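Odorant-binding protein 2a (Homo sapiens, PDB 4RUN) binds and carries small hydrophobic volatile molecules, preferring aldehydes and large fatty acids. Local coordinates at residues 89-98 against 109-117. The protein carries 2 engineered substitutions. Numbering follows the deposited sequence.
Sequences LPGTDDYVFY and YMGNLVGRN. Engineered in segment 109-117: Asn-112 (natural residue Lys).
Tyr-95 and Val-114 face each other as a hydrogen-bonded antiparallel pair, Tyr-95 N reaching Val-114 O at 2.8 Å and Val-114 N returning to Tyr-95 O. Two residues further along strand 95-103, Phe-97 pairs with Asn-112 in the same way. On their face of the sheet, Phe-97 CG stands anti to the backbone N (chi1 176°), which lays the ring alongside the engineered Asn-112; Phe-97 CD1 comes 3.3 Å from Asn-112 ND2, ring and amide planes turned 45° apart. Val-114 CG2 adds to this side, 3.9 Å from Tyr-95 CB. These strands, 95-103 and 106-115, form a hairpin of the lipocalin barrel, with strands 82-88 and 12-21 as its neighbours. On the other face Leu-113, touching Leu-125 and Phe-128 of helix 122-134, crosses Leu-89 at about a right angle, Leu-113 CD1 3.4 Å from Leu-89 CD2. Tyr-98 OH packs over the centre of one face of the Tyr-109 ring, 3.7 Å above its plane. Asp-94 OD1 is 3.4 Å from Gly-115 CA, and the carboxylate pairs with Lys-17; an alanine here would probably leave that lysine without its counter-charge. Beyond lies the loose side: a type II turn carries exposed Pro-90 and Gly-91 clear of segment 109-117, and Arg-116 and Asn-117 barely meet segment 89-98.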
ATOM      1  N   LEU A  89      -2.687  -6.890  10.735  1.00 73.05           N
ATOM      2  CA  LEU A  89      -4.141  -6.847  10.712  1.00 69.90           C
ATOM      3  C   LEU A  89      -4.626  -8.037  11.548  1.00 73.61           C
ATOM      4  O   LEU A  89      -4.570  -9.191  11.102  1.00 73.32           O
ATOM      5  CB  LEU A  89      -4.675  -6.920   9.286  1.00 64.97           C
ATOM      6  CG  LEU A  89      -6.195  -6.778   9.141  1.00 62.69           C
ATOM      7  CD1 LEU A  89      -6.698  -5.455   9.719  1.00 61.18           C
ATOM      8  CD2 LEU A  89      -6.590  -6.897   7.675  1.00 59.06           C
ATOM      9  N   PRO A  90      -5.096  -7.767  12.776  1.00 75.01           N
ATOM     10  CA  PRO A  90      -5.454  -8.854  13.688  1.00 77.23           C
ATOM     11  C   PRO A  90      -6.536  -9.819  13.186  1.00 74.67           C
ATOM     12  O   PRO A  90      -7.474  -9.416  12.493  1.00 73.17           O
ATOM     13  CB  PRO A  90      -5.944  -8.112  14.934  1.00 80.20           C
ATOM     14  CG  PRO A  90      -5.315  -6.765  14.859  1.00 80.62           C
ATOM     15  CD  PRO A  90      -5.294  -6.441  13.396  1.00 76.43           C
ATOM     16  N   GLY A  91      -6.389 -11.087  13.554  1.00 76.48           N
ATOM     17  CA  GLY A  91      -7.339 -12.130  13.184  1.00 76.63           C
ATOM     18  C   GLY A  91      -7.075 -12.749  11.832  1.00 75.04           C
ATOM     19  O   GLY A  91      -7.833 -13.600  11.359  1.00 72.40           O
ATOM     20  N   THR A  92      -5.995 -12.322  11.200  1.00 77.62           N
ATOM     21  CA  THR A  92      -5.629 -12.865   9.906  1.00 78.02           C
ATOM     22  C   THR A  92      -4.117 -12.761   9.780  1.00 80.03           C
ATOM     23  O   THR A  92      -3.421 -12.310  10.710  1.00 84.28           O
ATOM     24  CB  THR A  92      -6.350 -12.149   8.740  1.00 73.55           C
ATOM     25  OG1 THR A  92      -5.791 -12.586   7.496  1.00 77.32           O
ATOM     26  CG2 THR A  92      -6.203 -10.661   8.857  1.00 70.57           C
ATOM     27  N   ASP A  93      -3.620 -13.183   8.626  1.00 77.03           N
ATOM     28  CA  ASP A  93      -2.190 -13.257   8.380  1.00 78.76           C
ATOM     29  C   ASP A  93      -1.710 -12.166   7.418  1.00 74.29           C
ATOM     30  O   ASP A  93      -0.661 -12.309   6.781  1.00 75.28           O
ATOM     31  CB  ASP A  93      -1.857 -14.658   7.865  1.00 81.78           C
ATOM     32  CG  ASP A  93      -2.325 -15.750   8.825  1.00 83.80           C
ATOM     33  OD1 ASP A  93      -2.032 -15.642  10.037  1.00 84.91           O
ATOM     34  OD2 ASP A  93      -3.000 -16.697   8.368  1.00 81.59           O
ATOM     35  N   ASP A  94      -2.463 -11.065   7.361  1.00 68.77           N
ATOM     36  CA  ASP A  94      -2.139  -9.941   6.504  1.00 64.40           C
ATOM     37  C   ASP A  94      -1.796  -8.726   7.339  1.00 63.86           C
ATOM     38  O   ASP A  94      -1.972  -8.712   8.563  1.00 68.64           O
ATOM     39  CB  ASP A  94      -3.315  -9.607   5.584  1.00 60.24           C
ATOM     40  CG  ASP A  94      -3.563 -10.667   4.538  1.00 60.56           C
ATOM     41  OD1 ASP A  94      -2.641 -11.411   4.175  1.00 64.07           O
ATOM     42  OD2 ASP A  94      -4.697 -10.771   4.059  1.00 60.40           O
ATOM     43  N   TYR A  95      -1.303  -7.704   6.656  1.00 58.75           N
ATOM     44  CA  TYR A  95      -0.905  -6.461   7.278  1.00 57.82           C
ATOM     45  C   TYR A  95      -1.645  -5.328   6.584  1.00 55.26           C
ATOM     46  O   TYR A  95      -2.179  -5.509   5.488  1.00 49.90           O
ATOM     47  CB  TYR A  95       0.588  -6.245   7.097  1.00 58.91           C
ATOM     48  CG  TYR A  95       1.497  -7.107   7.936  1.00 62.81           C
ATOM     49  CD1 TYR A  95       1.815  -8.403   7.553  1.00 64.46           C
ATOM     50  CD2 TYR A  95       2.091  -6.598   9.078  1.00 66.00           C
ATOM     51  CE1 TYR A  95       2.686  -9.178   8.305  1.00 68.82           C
ATOM     52  CE2 TYR A  95       2.951  -7.360   9.839  1.00 70.57           C
ATOM     53  CZ  TYR A  95       3.252  -8.650   9.451  1.00 72.43           C
ATOM     54  OH  TYR A  95       4.119  -9.411  10.216  1.00 78.43           O
ATOM     55  N   VAL A  96      -1.640  -4.161   7.220  1.00 57.30           N
ATOM     56  CA  VAL A  96      -2.128  -2.936   6.596  1.00 57.93           C
ATOM     57  C   VAL A  96      -0.977  -1.972   6.360  1.00 60.66           C
ATOM     58  O   VAL A  96      -0.141  -1.772   7.231  1.00 64.36           O
ATOM     59  CB  VAL A  96      -3.183  -2.247   7.456  1.00 58.14           C
ATOM     60  CG1 VAL A  96      -3.558  -0.897   6.867  1.00 55.73           C
ATOM     61  CG2 VAL A  96      -4.399  -3.143   7.560  1.00 59.42           C
ATOM     62  N   PHE A  97      -0.945  -1.401   5.162  1.00 60.66           N
ATOM     63  CA  PHE A  97       0.068  -0.446   4.764  1.00 63.75           C
ATOM     64  C   PHE A  97      -0.650   0.885   4.683  1.00 62.05           C
ATOM     65  O   PHE A  97      -1.418   1.136   3.765  1.00 63.49           O
ATOM     66  CB  PHE A  97       0.631  -0.877   3.418  1.00 65.79           C
ATOM     67  CG  PHE A  97       1.626   0.059   2.824  1.00 70.55           C
ATOM     68  CD1 PHE A  97       1.208   1.161   2.067  1.00 71.41           C
ATOM     69  CD2 PHE A  97       2.981  -0.202   2.937  1.00 74.96           C
ATOM     70  CE1 PHE A  97       2.132   2.003   1.478  1.00 72.15           C
ATOM     71  CE2 PHE A  97       3.908   0.635   2.346  1.00 78.79           C
ATOM     72  CZ  PHE A  97       3.483   1.739   1.615  1.00 76.52           C
ATOM     73  N   TYR A  98      -0.415   1.721   5.679  1.00 63.83           N
ATOM     74  CA  TYR A  98      -1.107   2.991   5.827  1.00 65.02           C
ATOM     75  C   TYR A  98      -0.108   4.076   5.479  1.00 62.75           C
ATOM     76  O   TYR A  98       1.030   4.016   5.943  1.00 65.31           O
ATOM     77  CB  TYR A  98      -1.589   3.114   7.279  1.00 71.72           C
ATOM     78  CG  TYR A  98      -2.437   4.324   7.582  1.00 78.56           C
ATOM     79  CD1 TYR A  98      -3.608   4.580   6.871  1.00 78.95           C
ATOM     80  CD2 TYR A  98      -2.087   5.209   8.617  1.00 89.34           C
ATOM     81  CE1 TYR A  98      -4.394   5.697   7.157  1.00 84.02           C
ATOM     82  CE2 TYR A  98      -2.868   6.327   8.917  1.00 91.70           C
ATOM     83  CZ  TYR A  98      -4.023   6.570   8.184  1.00 89.16           C
ATOM     84  OH  TYR A  98      -4.799   7.672   8.485  1.00 87.45           O
ATOM     85  N   TYR A 109      -4.332  10.564   2.755  1.00 50.75           N
ATOM     86  CA  TYR A 109      -4.328   9.251   3.421  1.00 52.86           C
ATOM     87  C   TYR A 109      -4.641   8.154   2.427  1.00 51.20           C
ATOM     88  O   TYR A 109      -5.423   8.342   1.501  1.00 49.14           O
ATOM     89  CB  TYR A 109      -5.371   9.137   4.541  1.00 54.46           C
ATOM     90  CG  TYR A 109      -5.293  10.146   5.659  1.00 58.20           C
ATOM     91  CD1 TYR A 109      -4.076  10.620   6.123  1.00 61.19           C
ATOM     92  CD2 TYR A 109      -6.454  10.575   6.303  1.00 59.97           C
ATOM     93  CE1 TYR A 109      -4.023  11.526   7.169  1.00 64.74           C
ATOM     94  CE2 TYR A 109      -6.406  11.478   7.348  1.00 61.82           C
ATOM     95  CZ  TYR A 109      -5.188  11.953   7.777  1.00 64.52           C
ATOM     96  OH  TYR A 109      -5.134  12.861   8.806  1.00 66.70           O
ATOM     97  N   MET A 110      -4.057   6.986   2.656  1.00 54.32           N
ATOM     98  CA  MET A 110      -4.230   5.865   1.751  1.00 53.92           C
ATOM     99  C   MET A 110      -3.868   4.582   2.490  1.00 53.92           C
ATOM    100  O   MET A 110      -2.863   4.519   3.198  1.00 58.44           O
ATOM    101  CB  MET A 110      -3.343   6.067   0.523  1.00 56.43           C
ATOM    102  CG  MET A 110      -3.557   5.049  -0.580  1.00 61.63           C
ATOM    103  SD  MET A 110      -2.374   5.217  -1.939  1.00 64.73           S
ATOM    104  CE  MET A 110      -1.947   6.961  -1.872  1.00 65.38           C
ATOM    105  N   GLY A 111      -4.695   3.560   2.326  1.00 49.62           N
ATOM    106  CA  GLY A 111      -4.497   2.300   3.014  1.00 48.16           C
ATOM    107  C   GLY A 111      -4.461   1.149   2.038  1.00 45.93           C
ATOM    108  O   GLY A 111      -5.187   1.142   1.061  1.00 43.81           O
ATOM    109  N   ASN A 112      -3.606   0.171   2.298  1.00 47.12           N
ATOM    110  CA  ASN A 112      -3.521  -0.992   1.439  1.00 46.74           C
ATOM    111  C   ASN A 112      -3.455  -2.254   2.265  1.00 46.62           C
ATOM    112  O   ASN A 112      -2.680  -2.347   3.217  1.00 50.93           O
ATOM    113  CB  ASN A 112      -2.301  -0.886   0.532  1.00 48.85           C
ATOM    114  CG  ASN A 112      -2.302   0.386  -0.284  1.00 50.45           C
ATOM    115  OD1 ASN A 112      -3.084   0.531  -1.212  1.00 51.72           O
ATOM    116  ND2 ASN A 112      -1.453   1.326   0.080  1.00 53.94           N
ATOM    117  N   LEU A 113      -4.302  -3.209   1.914  1.00 43.16           N
ATOM    118  CA  LEU A 113      -4.272  -4.518   2.512  1.00 42.70           C
ATOM    119  C   LEU A 113      -3.211  -5.308   1.789  1.00 44.31           C
ATOM    120  O   LEU A 113      -3.294  -5.501   0.575  1.00 45.38           O
ATOM    121  CB  LEU A 113      -5.631  -5.196   2.365  1.00 41.02           C
ATOM    122  CG  LEU A 113      -5.739  -6.592   2.972  1.00 42.35           C
ATOM    123  CD1 LEU A 113      -5.528  -6.529   4.471  1.00 43.84           C
ATOM    124  CD2 LEU A 113      -7.086  -7.200   2.653  1.00 42.32           C
ATOM    125  N   VAL A 114      -2.231  -5.798   2.532  1.00 47.75           N
ATOM    126  CA  VAL A 114      -1.102  -6.497   1.939  1.00 51.06           C
ATOM    127  C   VAL A 114      -0.809  -7.822   2.642  1.00 55.12           C
ATOM    128  O   VAL A 114      -0.996  -7.952   3.851  1.00 56.13           O
ATOM    129  CB  VAL A 114       0.157  -5.604   1.944  1.00 52.58           C
ATOM    130  CG1 VAL A 114      -0.072  -4.411   1.044  1.00 50.42           C
ATOM    131  CG2 VAL A 114       0.503  -5.119   3.354  1.00 53.91           C
ATOM    132  N   GLY A 115      -0.359  -8.813   1.873  1.00 58.49           N
ATOM    133  CA  GLY A 115      -0.015 -10.105   2.439  1.00 62.20           C
ATOM    134  C   GLY A 115       0.985 -10.873   1.612  1.00 67.15           C
ATOM    135  O   GLY A 115       1.250 -10.549   0.460  1.00 71.11           O
ATOM    136  N   ARG A 116       1.553 -11.895   2.220  1.00 70.74           N
ATOM    137  CA  ARG A 116       2.525 -12.730   1.542  1.00 75.76           C
ATOM    138  C   ARG A 116       1.841 -13.632   0.539  1.00 76.36           C
ATOM    139  O   ARG A 116       2.366 -13.926  -0.541  1.00 79.88           O
ATOM    140  CB  ARG A 116       3.245 -13.575   2.573  1.00 80.39           C
ATOM    141  CG  ARG A 116       4.063 -12.743   3.533  1.00 82.10           C
ATOM    142  CD  ARG A 116       5.270 -12.193   2.825  1.00 83.71           C
ATOM    143  NE  ARG A 116       6.245 -11.670   3.763  1.00 87.94           N
ATOM    144  CZ  ARG A 116       7.378 -11.092   3.392  1.00 91.74           C
ATOM    145  NH1 ARG A 116       8.216 -10.638   4.311  1.00 94.97           N
ATOM    146  NH2 ARG A 116       7.666 -10.967   2.099  1.00 92.36           N
ATOM    147  N   ASN A 117       0.655 -14.069   0.921  1.00 74.67           N
ATOM    148  CA  ASN A 117      -0.108 -14.995   0.145  1.00 75.66           C
ATOM    149  C   ASN A 117      -0.982 -14.160  -0.747  1.00 70.93           C
ATOM    150  O   ASN A 117      -1.589 -13.221  -0.266  1.00 67.69           O
ATOM    151  CB  ASN A 117      -0.970 -15.834   1.086  1.00 78.03           C
ATOM    152  CG  ASN A 117      -1.290 -17.183   0.519  1.00 82.81           C
ATOM    153  OD1 ASN A 117      -0.387 -17.961   0.219  1.00 89.18           O
ATOM    154  ND2 ASN A 117      -2.573 -17.465   0.344  1.00 82.20           N
TER